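PDB 6JU8: tyrosinase, which probably oxidises L-tyrosine and L-dopa to L-dopaquinone with molecular oxygen at a dinuclear copper centre. Local coordinates for residues 95-107 / 296-308. The protein carries 1 engineered substitution. Residues are numbered along the deposited sequence; the frame is centred on the assembly and turned at random. Where two conformers were deposited one is given.
Engineered in segment 95-107: Ala96 (natural residue Cys). With CU (copper (II) ion), chain C.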
loop_
_atom_site.group_PDB
_atom_site.type_symbol
_atom_site.label_atom_id
_atom_site.label_comp_id
_atom_site.label_asym_id
_atom_site.label_seq_id
_atom_site.Cartn_x
_atom_site.Cartn_y
_atom_site.Cartn_z
ATOM N N PHE A 95 -21.403 19.175 9.026
ATOM C CA PHE A 95 -22.849 19.010 9.170
ATOM C C PHE A 95 -23.192 17.660 9.774
ATOM O O PHE A 95 -24.331 17.458 10.190
ATOM C CB PHE A 95 -23.549 19.119 7.817
ATOM C CG PHE A 95 -23.487 20.507 7.220
ATOM C CD1 PHE A 95 -24.302 21.494 7.744
ATOM C CD2 PHE A 95 -22.687 20.826 6.133
ATOM C CE1 PHE A 95 -24.294 22.774 7.210
ATOM C CE2 PHE A 95 -22.646 22.110 5.594
ATOM C CZ PHE A 95 -23.496 23.071 6.125
ATOM N N ALA A 96 -22.272 16.704 9.708
ATOM C CA ALA A 96 -22.574 15.348 10.119
ATOM C C ALA A 96 -23.036 15.317 11.572
ATOM O O ALA A 96 -22.498 16.039 12.420
ATOM C CB ALA A 96 -21.344 14.467 9.961
ATOM N N VAL A 97 -24.014 14.459 11.824
ATOM C CA VAL A 97 -24.474 14.237 13.192
ATOM C C VAL A 97 -23.747 13.048 13.806
ATOM O O VAL A 97 -23.863 11.926 13.310
ATOM C CB VAL A 97 -25.988 13.955 13.259
ATOM C CG1 VAL A 97 -26.357 13.568 14.684
ATOM C CG2 VAL A 97 -26.773 15.178 12.806
ATOM N N HIS A 98 -22.994 13.311 14.865
ATOM C CA HIS A 98 -22.376 12.292 15.706
ATOM C C HIS A 98 -22.807 12.510 17.147
ATOM O O HIS A 98 -23.032 13.662 17.558
ATOM C CB HIS A 98 -20.841 12.322 15.562
ATOM C CG HIS A 98 -20.435 12.018 14.149
ATOM N ND1 HIS A 98 -19.868 12.982 13.339
ATOM C CD2 HIS A 98 -20.524 10.902 13.385
ATOM C CE1 HIS A 98 -19.597 12.454 12.165
ATOM N NE2 HIS A 98 -20.005 11.195 12.135
ATOM N N ASN A 99 -22.926 11.426 17.890
ATOM C CA ASN A 99 -23.301 11.482 19.312
ATOM C C ASN A 99 -24.656 12.157 19.476
ATOM O O ASN A 99 -24.882 12.906 20.429
ATOM C CB ASN A 99 -22.252 12.197 20.170
ATOM C CG ASN A 99 -22.415 11.892 21.642
ATOM O OD1 ASN A 99 -22.619 10.744 22.044
ATOM N ND2 ASN A 99 -22.354 12.922 22.493
ATOM N N ASN A 100 -25.581 11.880 18.557
ATOM C CA ASN A 100 -26.994 12.186 18.783
ATOM C C ASN A 100 -27.849 11.138 18.100
ATOM O O ASN A 100 -27.373 10.418 17.213
ATOM C CB ASN A 100 -27.332 13.587 18.281
ATOM C CG ASN A 100 -28.530 14.213 18.962
ATOM O OD1 ASN A 100 -29.156 13.611 19.850
ATOM N ND2 ASN A 100 -28.851 15.430 18.544
ATOM N N TYR A 101 -29.123 11.092 18.467
ATOM C CA TYR A 101 -30.034 10.040 18.014
ATOM C C TYR A 101 -30.391 10.126 16.544
ATOM O O TYR A 101 -30.935 9.183 15.975
ATOM C CB TYR A 101 -31.303 10.051 18.885
ATOM C CG TYR A 101 -30.917 10.069 20.347
ATOM C CD1 TYR A 101 -30.315 8.948 20.910
ATOM C CD2 TYR A 101 -31.125 11.195 21.140
ATOM C CE1 TYR A 101 -29.951 8.945 22.248
ATOM C CE2 TYR A 101 -30.761 11.194 22.472
ATOM C CZ TYR A 101 -30.168 10.075 23.016
ATOM O OH TYR A 101 -29.775 10.015 24.332
ATOM N N THR A 102 -30.102 11.261 15.910
ATOM C CA THR A 102 -30.238 11.412 14.465
ATOM C C THR A 102 -29.000 10.935 13.720
ATOM O O THR A 102 -28.942 11.068 12.497
ATOM C CB THR A 102 -30.556 12.893 14.145
ATOM O OG1 THR A 102 -29.619 13.683 14.898
ATOM C CG2 THR A 102 -31.974 13.295 14.537
ATOM N N PHE A 103 -28.019 10.359 14.402
ATOM C CA PHE A 103 -26.860 9.801 13.682
ATOM C C PHE A 103 -27.305 8.879 12.566
ATOM O O PHE A 103 -26.830 9.025 11.423
ATOM C CB PHE A 103 -25.930 9.113 14.698
ATOM C CG PHE A 103 -24.995 8.103 14.081
ATOM C CD1 PHE A 103 -23.844 8.540 13.416
ATOM C CD2 PHE A 103 -25.275 6.734 14.133
ATOM C CE1 PHE A 103 -22.984 7.650 12.804
ATOM C CE2 PHE A 103 -24.423 5.839 13.492
ATOM C CZ PHE A 103 -23.304 6.300 12.808
ATOM N N PRO A 104 -28.184 7.898 12.750
ATOM C CA PRO A 104 -28.506 7.019 11.606
ATOM C C PRO A 104 -29.272 7.728 10.513
ATOM O O PRO A 104 -29.122 7.380 9.329
ATOM C CB PRO A 104 -29.379 5.921 12.246
ATOM C CG PRO A 104 -29.005 5.958 13.706
ATOM C CD PRO A 104 -28.801 7.430 14.014
ATOM N N THR A 105 -30.148 8.687 10.879
ATOM C CA THR A 105 -30.996 9.268 9.825
ATOM C C THR A 105 -30.262 10.333 9.042
ATOM O O THR A 105 -30.414 10.433 7.807
ATOM C CB THR A 105 -32.312 9.798 10.429
ATOM O OG1 THR A 105 -31.950 10.595 11.560
ATOM C CG2 THR A 105 -33.179 8.625 10.881
ATOM N N TRP A 106 -29.411 11.117 9.716
ATOM C CA TRP A 106 -28.569 12.052 8.936
ATOM C C TRP A 106 -27.769 11.273 7.915
ATOM O O TRP A 106 -27.688 11.633 6.728
ATOM C CB TRP A 106 -27.662 12.865 9.898
ATOM C CG TRP A 106 -26.942 13.940 9.124
ATOM C CD1 TRP A 106 -27.384 15.224 8.950
ATOM C CD2 TRP A 106 -25.706 13.834 8.428
ATOM N NE1 TRP A 106 -26.490 15.943 8.172
ATOM C CE2 TRP A 106 -25.456 15.094 7.842
ATOM C CE3 TRP A 106 -24.789 12.786 8.222
ATOM C CZ2 TRP A 106 -24.319 15.343 7.069
ATOM C CZ3 TRP A 106 -23.660 13.042 7.461
ATOM C CH2 TRP A 106 -23.428 14.310 6.884
ATOM N N HIS A 107 -27.132 10.168 8.349
ATOM C CA HIS A 107 -26.297 9.415 7.417
ATOM C C HIS A 107 -27.116 8.681 6.376
ATOM O O HIS A 107 -26.611 8.500 5.248
ATOM C CB HIS A 107 -25.375 8.457 8.191
ATOM C CG HIS A 107 -24.271 9.176 8.891
ATOM N ND1 HIS A 107 -24.381 9.740 10.156
ATOM C CD2 HIS A 107 -23.007 9.464 8.498
ATOM C CE1 HIS A 107 -23.227 10.315 10.496
ATOM N NE2 HIS A 107 -22.374 10.172 9.498
ATOM N N LEU A 296 -34.752 -3.207 23.389
ATOM C CA LEU A 296 -34.048 -1.945 23.256
ATOM C C LEU A 296 -34.886 -0.874 22.574
ATOM O O LEU A 296 -35.748 -1.149 21.721
ATOM C CB LEU A 296 -32.782 -2.161 22.414
ATOM C CG LEU A 296 -31.806 -3.217 22.928
ATOM C CD1 LEU A 296 -30.510 -3.149 22.127
ATOM C CD2 LEU A 296 -31.554 -3.058 24.416
ATOM N N ASN A 297 -34.655 0.383 22.936
ATOM C CA ASN A 297 -35.376 1.479 22.304
ATOM C C ASN A 297 -34.478 2.156 21.275
ATOM O O ASN A 297 -33.281 1.843 21.124
ATOM C CB ASN A 297 -35.947 2.435 23.358
ATOM C CG ASN A 297 -34.914 3.165 24.181
ATOM O OD1 ASN A 297 -33.871 3.572 23.682
ATOM N ND2 ASN A 297 -35.196 3.414 25.475
ATOM N N TRP A 298 -35.063 3.077 20.506
ATOM C CA TRP A 298 -34.360 3.787 19.457
ATOM C C TRP A 298 -33.159 4.543 20.011
ATOM O O TRP A 298 -32.063 4.543 19.419
ATOM C CB TRP A 298 -35.280 4.781 18.705
ATOM C CG TRP A 298 -34.477 5.568 17.695
ATOM C CD1 TRP A 298 -34.019 6.855 17.850
ATOM C CD2 TRP A 298 -34.011 5.123 16.422
ATOM N NE1 TRP A 298 -33.305 7.236 16.737
ATOM C CE2 TRP A 298 -33.289 6.187 15.850
ATOM C CE3 TRP A 298 -34.146 3.918 15.709
ATOM C CZ2 TRP A 298 -32.694 6.089 14.589
ATOM C CZ3 TRP A 298 -33.551 3.825 14.462
ATOM C CH2 TRP A 298 -32.840 4.897 13.919
ATOM N N GLY A 299 -33.342 5.225 21.139
ATOM C CA GLY A 299 -32.258 6.033 21.713
ATOM C C GLY A 299 -31.045 5.153 21.984
ATOM O O GLY A 299 -29.889 5.519 21.686
ATOM N N GLU A 300 -31.275 3.997 22.615
ATOM C CA GLU A 300 -30.198 3.106 23.020
ATOM C C GLU A 300 -29.515 2.470 21.815
ATOM O O GLU A 300 -28.309 2.200 21.854
ATOM C CB GLU A 300 -30.715 1.962 23.897
ATOM C CG GLU A 300 -31.415 2.357 25.167
ATOM C CD GLU A 300 -31.981 1.096 25.825
ATOM O OE1 GLU A 300 -31.466 0.748 26.894
ATOM O OE2 GLU A 300 -32.941 0.495 25.308
ATOM N N PHE A 301 -30.294 2.153 20.775
ATOM C CA PHE A 301 -29.756 1.519 19.565
ATOM C C PHE A 301 -28.896 2.512 18.786
ATOM O O PHE A 301 -27.832 2.163 18.276
ATOM C CB PHE A 301 -30.921 1.047 18.689
ATOM C CG PHE A 301 -30.518 0.718 17.281
ATOM C CD1 PHE A 301 -29.884 -0.488 16.992
ATOM C CD2 PHE A 301 -30.742 1.626 16.255
ATOM C CE1 PHE A 301 -29.433 -0.781 15.716
ATOM C CE2 PHE A 301 -30.329 1.318 14.969
ATOM C CZ PHE A 301 -29.685 0.126 14.705
ATOM N N SER A 302 -29.389 3.737 18.652
ATOM C CA SER A 302 -28.923 4.646 17.618
ATOM C C SER A 302 -27.640 5.401 17.935
ATOM O O SER A 302 -26.979 5.855 16.985
ATOM C CB SER A 302 -30.008 5.720 17.308
ATOM O OG SER A 302 -30.286 6.493 18.462
ATOM N N SER A 303 -27.310 5.617 19.208
ATOM C CA SER A 303 -26.280 6.629 19.487
ATOM C C SER A 303 -25.513 6.362 20.759
ATOM O O SER A 303 -26.066 5.867 21.756
ATOM C CB SER A 303 -26.939 8.020 19.583
ATOM O OG SER A 303 -25.989 9.052 19.782
ATOM N N THR A 304 -24.261 6.843 20.748
ATOM C CA THR A 304 -23.457 6.942 21.966
ATOM C C THR A 304 -24.046 7.925 22.960
ATOM O O THR A 304 -23.661 7.918 24.143
ATOM C CB THR A 304 -22.007 7.358 21.616
ATOM O OG1 THR A 304 -22.040 8.506 20.772
ATOM C CG2 THR A 304 -21.314 6.236 20.847
ATOM N N ARG A 305 -24.994 8.788 22.584
ATOM C CA ARG A 305 -25.499 9.778 23.537
ATOM C C ARG A 305 -26.328 9.156 24.648
ATOM O O ARG A 305 -26.475 9.752 25.726
ATOM C CB ARG A 305 -26.321 10.854 22.803
ATOM C CG ARG A 305 -26.787 11.949 23.760
ATOM C CD ARG A 305 -27.556 13.050 23.077
ATOM N NE ARG A 305 -26.739 13.867 22.189
ATOM C CZ ARG A 305 -27.013 15.122 21.864
ATOM N NH1 ARG A 305 -26.188 15.753 21.025
ATOM N NH2 ARG A 305 -28.079 15.751 22.370
ATOM N N TYR A 306 -26.910 7.975 24.385
ATOM C CA TYR A 306 -27.911 7.478 25.339
ATOM C C TYR A 306 -27.300 7.253 26.707
ATOM O O TYR A 306 -27.883 7.646 27.706
ATOM C CB TYR A 306 -28.548 6.181 24.839
ATOM C CG TYR A 306 -29.831 5.828 25.559
ATOM C CD1 TYR A 306 -31.051 6.308 25.103
ATOM C CD2 TYR A 306 -29.824 5.010 26.691
ATOM C CE1 TYR A 306 -32.234 5.991 25.736
ATOM C CE2 TYR A 306 -31.010 4.679 27.329
ATOM C CZ TYR A 306 -32.201 5.178 26.853
ATOM O OH TYR A 306 -33.401 4.876 27.455
ATOM N N ASP A 307 -26.120 6.626 26.732
ATOM C CA ASP A 307 -25.494 6.398 28.031
ATOM C C ASP A 307 -24.035 6.817 27.931
ATOM O O ASP A 307 -23.194 5.978 27.580
ATOM C CB ASP A 307 -25.629 4.943 28.460
ATOM C CG ASP A 307 -25.334 4.665 29.920
ATOM O OD1 ASP A 307 -24.718 5.502 30.614
ATOM O OD2 ASP A 307 -25.720 3.579 30.413
ATOM N N ASP A 308 -23.732 8.063 28.209
ATOM C CA ASP A 308 -22.378 8.602 28.233
ATOM C C ASP A 308 -21.342 7.640 28.814
ATOM O O ASP A 308 -20.242 7.504 28.284
ATOM C CB ASP A 308 -22.291 9.897 29.067
ATOM C CG ASP A 308 -22.994 11.039 28.344
ATOM O OD1 ASP A 308 -23.011 10.968 27.101
ATOM O OD2 ASP A 308 -23.511 11.991 28.979
HETATM CU CU CU C . -20.553 10.788 10.035
HETATM O O HOH W 1 -23.910 15.679 19.279
HETATM O O HOH W 2 -23.120 12.759 25.314
HETATM O O HOH W 3 -19.383 9.259 10.120
#
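Arg305 sets out with CG trans to its backbone N and then bends at chi3 (-68°), which lays its guanidinium flat against the side-chain amide of Asn100. The two planes are 7° apart, and Asn100 OD1 sits 3.2 Å above the guanidinium plane, over its centre. The edge of the same group serves Asn99: Arg305 NE donates to Asn99 O at 2.7 Å, close to the guanidinium plane, while the bond from NH1 to that oxygen is weak. NH1 also donates to a water that is bound to His98 O. Asn99 has CG on the far side of CB from its own N, which brings OD1 to Thr304 OG1, a hydrogen bond of 2.6 Å, the two side chains crossing at about a right angle. Ser303 OG accepts from Arg305 N in an ST turn and hydrogen-bonds to Glu329, whose carboxylate also receives Asn99 N and Thr304 N. The Tyr101 ring enters between Gly299, Ser302 and Arg305. Gly299 O and Ser302 OG lie at its edge, and its hydroxyl packs against the backbone of Tyr306, OH 3.3 Å from CA. Trp298 NE1 donates to Tyr101 O at 3.2 Å, from 30° out of the carbonyl plane. Pro104 slides past Trp298 in the opposite direction, CG 3.8 Å from CZ2, and also touches Ser302 CB. The loop before helix 103-129 thus meets helix 298-302 and the turn after it in the central tyrosinase domain. His98 and His107, which bind one copper with His71, flank the connection 99-106, and Phe103 approaches His332 and His376 of the other copper. The chemistry implies a turn between two copper ligands held through the carbonyls of Asn99 and Tyr101 and the side-chain oxygen of Asn99; stacking and edge bonding should restrict rotation of the guanidinium, whose positive charge probably polarises Asn99 O.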